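Local atomic coordinates of putative acid phosphatase WZB (Escherichia coli, PDB entry 2WMY), a protein that probably catalyses the hydrolysis of protein phosphotyrosine to tyrosine and free phosphate, as a member of the low molecular weight tyrosine phosphatase family. Residues H49-E53 / S54-V58; D131-Y134 / Q135-Q139; E94-S97 / R98-E102. The protein carries 1 engineered substitution. One frame throughout, in Å; residues are numbered along the deposited sequence.

How the interactions relate
Each interaction is local, joining neighbouring residues of one continuous stretch, so none closes a long loop; in series along the chain, they neither nest nor cross. Interaction 1 comes first, where the loop after strand 37-42 turns into helix 53-61. Next is interaction 3, at the C-terminal end of helix 90-99, between strands 84-87 and 107-109. Interaction 2 follows on the final helix, 127-147. Interactions 1 and 2 touch: V58 CG2 packs 3.5 Å from D131 OD1 and 3.7 Å from Y134 CB, tying helix 53-61 to helix 127-147. Interaction 3 lies across the molecule's centre, its nearest atoms about 18 Å from interaction 1 and 15 Å from interaction 2.

Interaction 1: H49-E53 / S54-V58; sequences HTADE and SAIRV. Engineered in segment 49-53: T50 (natural residue Ala). With NI (nickel (II) ion), chain J.
D52 caps the N terminus of helix 53-61 through its carboxylate. With CG anti to the backbone N (chi1 179°), OD2 reaches forward to the opening amides of the helix and accepts from S54 N at 2.6 Å, on its anti side and 34° out of the carboxylate plane. A weak second bond, A55 N to D52 OD2, measures 3.3 Å. Backbone bonds take over from there: I56 N donates to D52 O, and R57 N to E53 O, each at 2.9 Å. Apolar contact is slight, I56 CG1 meeting A51 CB at 3.9 Å; I56 CD1 lies near the carbonyl oxygen A51 O. Among the charged groups, E53 OE2 stays 4.2 Å from R57 NH1, beyond a salt bridge, with carboxylate and guanidinium 84° apart; R57 NH2 instead pairs with D127. Three residues before the cap, H49 NE2 binds a nickel ion at 2.3 Å, and water 1 is a further ligand. The cap sits beside the predicted phosphate-binding loop, C15 to R21, the CX5R signature of the family, D52 making a backbone hydrogen bond with I19, while A55 packs on I24 of helix 21-32 and S54 on F130 of helix 127-147.

Interaction 2: D131-Y134 / Q135-Q139; sequences DSVY and QLLEQ
Y134 and E138, one turn apart on helix 127-147, meet obliquely, ring against carboxylate, and share a water beyond their tips. The tyrosine side chain starts at CB, 3.1 Å from Q135 N. Its CG is anti to the backbone N (chi1 -175°), which sends the ring out beside the carbonyl carbon and alongside the next turn. CG and CD2 both stay close to Q135 N, while CE2 comes to 3.6 Å from E138 OE1, the ring and carboxylate planes being 76° apart. At the tip, Y134 OH hydrogen-bonds water 2 at 2.8 Å, the water lying in the plane of the ring. That water in turn donates to E138 OE2 at 2.6 Å, so phenol and carboxylate are bridged rather than directly joined. A phenylalanine here would probably leave water 2 without its phenol partner, and the E138 carboxylate less firmly tied to the ring. On another side of the helix, V133 and L137 lie side by side, pointing the same way, with V133 CG1 to L137 CD1 at 4.2 Å. Four backbone bonds knit the turns: Q135 N to D131 O, L136 N to S132 O, L137 N to V133 O at 2.9 Å, and E138 N to Y134 O at the same length. D131 OD1 forms a salt bridge with K61, at the end of helix 53-61. V133 lies about 4 Å, side chain to side chain, from R21, the predicted active-site arginine. Y134 and L137 both pack on I24 and L28 of helix 21-32, Y134 also rests on N62 and L64 of the loop after helix 53-61, and Y134 and D131 touch V58 of that helix.

Interaction 3: E94-S97 / R98-E102; sequences EQIS and RIAPE
S97 O sits over one side of the P101 ring, closest to CG at 3.4 Å and with CB and CD little farther away. Proline has no N-H to offer, so the carbonyl meets the ring by contact alone. The flat peptide groups upstream are met at varied tilts. R98 N approaches E94 O from above the carbonyl plane, 37° out of it, giving a somewhat bent bond of 3.1 Å. I99 N reaches Q95 O at 2.9 Å, and A100 N closes the final turn on I96 O at a short 2.6 Å. This is the C-terminal end of helix 90-99, the crossover helix of the beta-alpha-beta unit formed with strands 84-87 and 107-109, two members of the parallel sheet of the phosphatase fold. A100 is the first residue to leave helical geometry, and its carbonyl turns back so far that A100 O lies 3.0 Å from I96 O, two acceptors crowded together. I99 CG1 stands beside its backbone N (chi1 -62°) and is thereby laid against Q95 O at 3.1 Å; CD1 continues along the same carbonyl. R98 CB rests 3.3 Å from E94 O; beyond CB the arginine chain runs outward, extended from CG to NE. A100 CB touches I96 O, with I96 CG2 barely in range of that methyl. S97 OG makes a weak hydrogen bond back to L93 O, S97 also touches R104, and I96 and I99 both lie on F74.

Interaction 1: H49-E53 / S54-V58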
loop_
_atom_site.group_PDB
_atom_site.type_symbol
_atom_site.label_atom_id
_atom_site.label_comp_id
_atom_site.label_asym_id
_atom_site.label_seq_id
_atom_site.Cartn_x
_atom_site.Cartn_y
_atom_site.Cartn_z
ATOM N N HIS A 49 1.677 -10.699 -11.563
ATOM C CA HIS A 49 1.062 -9.717 -12.451
ATOM C C HIS A 49 1.671 -8.343 -12.282
ATOM O O HIS A 49 1.974 -7.915 -11.165
ATOM C CB HIS A 49 -0.436 -9.620 -12.196
ATOM C CG HIS A 49 -1.209 -10.784 -12.721
ATOM N ND1 HIS A 49 -2.394 -10.641 -13.407
ATOM C CD2 HIS A 49 -0.964 -12.112 -12.662
ATOM C CE1 HIS A 49 -2.849 -11.833 -13.747
ATOM N NE2 HIS A 49 -2.004 -12.741 -13.301
ATOM N N THR A 50 1.833 -7.648 -13.403
ATOM C CA THR A 50 2.318 -6.282 -13.397
ATOM C C THR A 50 1.262 -5.373 -12.752
ATOM O O THR A 50 0.142 -5.808 -12.480
ATOM C CB THR A 50 2.616 -5.817 -14.836
ATOM O OG1 THR A 50 3.489 -4.681 -14.812
ATOM C CG2 THR A 50 1.321 -5.476 -15.566
ATOM N N ALA A 51 1.616 -4.118 -12.504
ATOM C CA ALA A 51 0.665 -3.168 -11.952
ATOM C C ALA A 51 -0.494 -2.980 -12.925
ATOM O O ALA A 51 -0.323 -3.109 -14.132
ATOM C CB ALA A 51 1.346 -1.832 -11.675
ATOM N N ASP A 52 -1.675 -2.676 -12.399
ATOM C CA ASP A 52 -2.828 -2.446 -13.256
ATOM C C ASP A 52 -2.576 -1.294 -14.217
ATOM O O ASP A 52 -1.949 -0.304 -13.857
ATOM C CB ASP A 52 -4.078 -2.167 -12.425
ATOM C CG ASP A 52 -5.293 -1.897 -13.285
ATOM O OD1 ASP A 52 -6.061 -2.845 -13.552
ATOM O OD2 ASP A 52 -5.468 -0.742 -13.716
ATOM N N GLU A 53 -3.075 -1.434 -15.444
ATOM C CA GLU A 53 -2.913 -0.408 -16.474
ATOM C C GLU A 53 -3.407 0.973 -16.021
ATOM O O GLU A 53 -2.742 1.985 -16.254
ATOM C CB GLU A 53 -3.631 -0.833 -17.755
ATOM C CG GLU A 53 -3.322 0.017 -18.965
ATOM C CD GLU A 53 -3.598 -0.721 -20.261
ATOM O OE1 GLU A 53 -3.178 -1.897 -20.369
ATOM O OE2 GLU A 53 -4.231 -0.132 -21.168
ATOM N N SER A 54 -4.572 1.014 -15.377
ATOM C CA SER A 54 -5.116 2.278 -14.881
ATOM C C SER A 54 -4.271 2.837 -13.730
ATOM O O SER A 54 -4.154 4.057 -13.562
ATOM C CB SER A 54 -6.576 2.110 -14.449
ATOM O OG SER A 54 -7.398 1.854 -15.575
ATOM N N ALA A 55 -3.677 1.940 -12.946
ATOM C CA ALA A 55 -2.782 2.354 -11.867
ATOM C C ALA A 55 -1.537 3.016 -12.439
ATOM O O ALA A 55 -1.077 4.034 -11.932
ATOM C CB ALA A 55 -2.399 1.171 -11.004
ATOM N N ILE A 56 -0.995 2.421 -13.497
ATOM C CA ILE A 56 0.151 2.994 -14.201
ATOM C C ILE A 56 -0.194 4.329 -14.871
ATOM O O ILE A 56 0.620 5.247 -14.881
ATOM C CB ILE A 56 0.716 2.022 -15.258
ATOM C CG1 ILE A 56 1.198 0.740 -14.586
ATOM C CG2 ILE A 56 1.853 2.675 -16.037
ATOM C CD1 ILE A 56 1.585 -0.346 -15.539
ATOM N N ARG A 57 -1.396 4.435 -15.431
ATOM C CA ARG A 57 -1.847 5.698 -16.018
ATOM C C ARG A 57 -1.850 6.833 -14.997
ATOM O O ARG A 57 -1.207 7.866 -15.205
ATOM C CB ARG A 57 -3.247 5.570 -16.625
ATOM C CG ARG A 57 -3.258 5.411 -18.130
ATOM C CD ARG A 57 -4.565 5.915 -18.739
ATOM N NE ARG A 57 -5.734 5.347 -18.077
ATOM C CZ ARG A 57 -6.154 4.099 -18.250
ATOM N NH1 ARG A 57 -5.500 3.280 -19.066
ATOM N NH2 ARG A 57 -7.226 3.665 -17.602
ATOM N N VAL A 58 -2.570 6.647 -13.895
ATOM C CA VAL A 58 -2.682 7.713 -12.907
ATOM C C VAL A 58 -1.332 8.030 -12.296
ATOM O O VAL A 58 -1.048 9.180 -11.972
ATOM C CB VAL A 58 -3.732 7.430 -11.807
ATOM C CG1 VAL A 58 -3.219 6.401 -10.788
ATOM C CG2 VAL A 58 -4.118 8.742 -11.112
HETATM NI NI NI J . -1.716 -14.928 -13.814
HETATM O O HOH W 1 -0.949 -15.346 -11.590
#

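Interaction 2: D131-Y134 / Q135-Q139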
loop_
_atom_site.group_PDB
_atom_site.type_symbol
_atom_site.label_atom_id
_atom_site.label_comp_id
_atom_site.label_asym_id
_atom_site.label_seq_id
_atom_site.Cartn_x
_atom_site.Cartn_y
_atom_site.Cartn_z
ATOM N N ASP A 131 -7.782 8.805 -10.092
ATOM C CA ASP A 131 -7.284 10.122 -9.705
ATOM C C ASP A 131 -7.536 10.338 -8.221
ATOM O O ASP A 131 -6.672 10.812 -7.484
ATOM C CB ASP A 131 -8.007 11.214 -10.493
ATOM C CG ASP A 131 -7.595 11.250 -11.946
ATOM O OD1 ASP A 131 -6.384 11.122 -12.216
ATOM O OD2 ASP A 131 -8.480 11.411 -12.817
ATOM N N SER A 132 -8.743 9.973 -7.799
ATOM C CA SER A 132 -9.184 10.171 -6.434
ATOM C C SER A 132 -8.377 9.298 -5.468
ATOM O O SER A 132 -7.828 9.791 -4.491
ATOM C CB SER A 132 -10.687 9.891 -6.332
ATOM O OG SER A 132 -11.115 9.865 -4.986
ATOM N N VAL A 133 -8.275 8.007 -5.761
ATOM C CA VAL A 133 -7.464 7.118 -4.935
ATOM C C VAL A 133 -5.990 7.542 -4.888
ATOM O O VAL A 133 -5.365 7.500 -3.827
ATOM C CB VAL A 133 -7.595 5.647 -5.379
ATOM C CG1 VAL A 133 -6.642 4.759 -4.584
ATOM C CG2 VAL A 133 -9.029 5.179 -5.196
ATOM N N TYR A 134 -5.442 7.965 -6.025
ATOM C CA TYR A 134 -4.069 8.462 -6.047
ATOM C C TYR A 134 -3.859 9.615 -5.067
ATOM O O TYR A 134 -2.887 9.630 -4.299
ATOM C CB TYR A 134 -3.645 8.920 -7.447
ATOM C CG TYR A 134 -2.184 9.312 -7.486
ATOM C CD1 TYR A 134 -1.202 8.366 -7.752
ATOM C CD2 TYR A 134 -1.781 10.611 -7.203
ATOM C CE1 TYR A 134 0.145 8.709 -7.776
ATOM C CE2 TYR A 134 -0.442 10.964 -7.223
ATOM C CZ TYR A 134 0.519 10.004 -7.510
ATOM O OH TYR A 134 1.855 10.335 -7.530
ATOM N N GLN A 135 -4.759 10.594 -5.112
ATOM C CA GLN A 135 -4.642 11.747 -4.228
ATOM C C GLN A 135 -4.692 11.328 -2.761
ATOM O O GLN A 135 -3.916 11.812 -1.946
ATOM C CB GLN A 135 -5.720 12.792 -4.521
ATOM C CG GLN A 135 -5.657 13.974 -3.553
ATOM C CD GLN A 135 -6.770 14.979 -3.765
ATOM O OE1 GLN A 135 -7.010 15.431 -4.885
ATOM N NE2 GLN A 135 -7.455 15.334 -2.689
ATOM N N LEU A 136 -5.604 10.423 -2.429
ATOM C CA LEU A 136 -5.707 9.927 -1.064
ATOM C C LEU A 136 -4.422 9.231 -0.619
ATOM O O LEU A 136 -3.951 9.444 0.492
ATOM C CB LEU A 136 -6.892 8.980 -0.931
ATOM C CG LEU A 136 -8.292 9.592 -0.936
ATOM C CD1 LEU A 136 -9.329 8.479 -0.993
ATOM C CD2 LEU A 136 -8.525 10.502 0.285
ATOM N N LEU A 137 -3.865 8.390 -1.487
ATOM C CA LEU A 137 -2.621 7.695 -1.174
ATOM C C LEU A 137 -1.481 8.685 -0.988
ATOM O O LEU A 137 -0.604 8.503 -0.139
ATOM C CB LEU A 137 -2.275 6.687 -2.275
ATOM C CG LEU A 137 -3.030 5.355 -2.196
ATOM C CD1 LEU A 137 -2.654 4.452 -3.351
ATOM C CD2 LEU A 137 -2.751 4.654 -0.875
ATOM N N GLU A 138 -1.505 9.746 -1.784
ATOM C CA GLU A 138 -0.438 10.730 -1.754
ATOM C C GLU A 138 -0.491 11.528 -0.463
ATOM O O GLU A 138 0.531 11.731 0.189
ATOM C CB GLU A 138 -0.518 11.658 -2.975
ATOM C CG GLU A 138 0.533 12.750 -2.982
ATOM C CD GLU A 138 0.679 13.415 -4.338
ATOM O OE1 GLU A 138 -0.352 13.756 -4.960
ATOM O OE2 GLU A 138 1.832 13.599 -4.778
ATOM N N GLN A 139 -1.691 11.977 -0.103
ATOM C CA GLN A 139 -1.897 12.737 1.126
ATOM C C GLN A 139 -1.594 11.870 2.355
ATOM O O GLN A 139 -0.957 12.320 3.299
ATOM C CB GLN A 139 -3.334 13.281 1.187
ATOM C CG GLN A 139 -3.648 14.099 2.421
ATOM C CD GLN A 139 -5.050 14.690 2.399
ATOM O OE1 GLN A 139 -6.037 13.979 2.210
ATOM N NE2 GLN A 139 -5.139 15.998 2.602
HETATM O O HOH W 2 2.954 12.861 -6.984
#

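Interaction 3: E94-S97 / R98-E102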
loop_
_atom_site.group_PDB
_atom_site.type_symbol
_atom_site.label_atom_id
_atom_site.label_comp_id
_atom_site.label_asym_id
_atom_site.label_seq_id
_atom_site.Cartn_x
_atom_site.Cartn_y
_atom_site.Cartn_z
ATOM N N GLU A 94 -8.875 -7.221 9.754
ATOM C CA GLU A 94 -9.350 -8.513 10.221
ATOM C C GLU A 94 -8.707 -9.663 9.452
ATOM O O GLU A 94 -8.593 -10.772 9.967
ATOM C CB GLU A 94 -10.873 -8.599 10.148
ATOM C CG GLU A 94 -11.469 -9.391 11.298
ATOM C CD GLU A 94 -10.873 -8.991 12.646
ATOM O OE1 GLU A 94 -10.811 -7.775 12.938
ATOM O OE2 GLU A 94 -10.468 -9.894 13.414
ATOM N N GLN A 95 -8.286 -9.398 8.219
ATOM C CA GLN A 95 -7.609 -10.414 7.427
ATOM C C GLN A 95 -6.182 -10.624 7.925
ATOM O O GLN A 95 -5.669 -11.742 7.892
ATOM C CB GLN A 95 -7.623 -10.053 5.943
ATOM C CG GLN A 95 -8.962 -10.325 5.265
ATOM C CD GLN A 95 -9.070 -9.667 3.911
ATOM O OE1 GLN A 95 -8.914 -8.455 3.786
ATOM N NE2 GLN A 95 -9.336 -10.465 2.885
ATOM N N ILE A 96 -5.546 -9.552 8.392
ATOM C CA ILE A 96 -4.243 -9.668 9.042
ATOM C C ILE A 96 -4.343 -10.448 10.359
ATOM O O ILE A 96 -3.528 -11.327 10.629
ATOM C CB ILE A 96 -3.609 -8.294 9.318
ATOM C CG1 ILE A 96 -3.493 -7.479 8.030
ATOM C CG2 ILE A 96 -2.237 -8.461 9.949
ATOM C CD1 ILE A 96 -2.614 -8.111 6.987
ATOM N N SER A 97 -5.346 -10.141 11.175
ATOM C CA SER A 97 -5.527 -10.878 12.425
ATOM C C SER A 97 -5.698 -12.366 12.149
ATOM O O SER A 97 -5.186 -13.212 12.878
ATOM C CB SER A 97 -6.734 -10.353 13.205
ATOM O OG SER A 97 -6.511 -9.029 13.653
ATOM N N ARG A 98 -6.427 -12.669 11.081
ATOM C CA ARG A 98 -6.767 -14.039 10.717
ATOM C C ARG A 98 -5.578 -14.780 10.102
ATOM O O ARG A 98 -5.377 -15.965 10.358
ATOM C CB ARG A 98 -7.947 -14.023 9.739
ATOM C CG ARG A 98 -8.453 -15.381 9.309
ATOM C CD ARG A 98 -9.600 -15.222 8.320
ATOM N NE ARG A 98 -10.046 -16.498 7.765
ATOM C CZ ARG A 98 -10.952 -16.614 6.798
ATOM N NH1 ARG A 98 -11.510 -15.528 6.275
ATOM N NH2 ARG A 98 -11.303 -17.813 6.349
ATOM N N ILE A 99 -4.796 -14.076 9.292
ATOM C CA ILE A 99 -3.658 -14.677 8.597
ATOM C C ILE A 99 -2.361 -14.576 9.395
ATOM O O ILE A 99 -1.565 -15.513 9.418
ATOM C CB ILE A 99 -3.429 -14.025 7.216
ATOM C CG1 ILE A 99 -4.649 -14.235 6.314
ATOM C CG2 ILE A 99 -2.180 -14.596 6.566
ATOM C CD1 ILE A 99 -4.675 -13.350 5.076
ATOM N N ALA A 100 -2.146 -13.429 10.034
ATOM C CA ALA A 100 -0.918 -13.182 10.785
ATOM C C ALA A 100 -1.223 -12.544 12.136
ATOM O O ALA A 100 -1.039 -11.338 12.322
ATOM C CB ALA A 100 0.024 -12.305 9.980
ATOM N N PRO A 101 -1.698 -13.358 13.086
ATOM C CA PRO A 101 -2.075 -12.855 14.407
ATOM C C PRO A 101 -0.932 -12.086 15.062
ATOM O O PRO A 101 -1.186 -11.102 15.760
ATOM C CB PRO A 101 -2.370 -14.135 15.198
ATOM C CG PRO A 101 -2.700 -15.150 14.175
ATOM C CD PRO A 101 -1.861 -14.817 12.979
ATOM N N GLU A 102 0.304 -12.525 14.842
ATOM C CA GLU A 102 1.443 -11.909 15.524
ATOM C C GLU A 102 1.862 -10.597 14.882
ATOM O O GLU A 102 2.735 -9.907 15.398
ATOM C CB GLU A 102 2.643 -12.861 15.603
ATOM C CG GLU A 102 2.695 -13.713 16.861
ATOM C CD GLU A 102 2.484 -15.198 16.598
ATOM O OE1 GLU A 102 2.140 -15.557 15.453
ATOM O OE2 GLU A 102 2.672 -16.005 17.541
#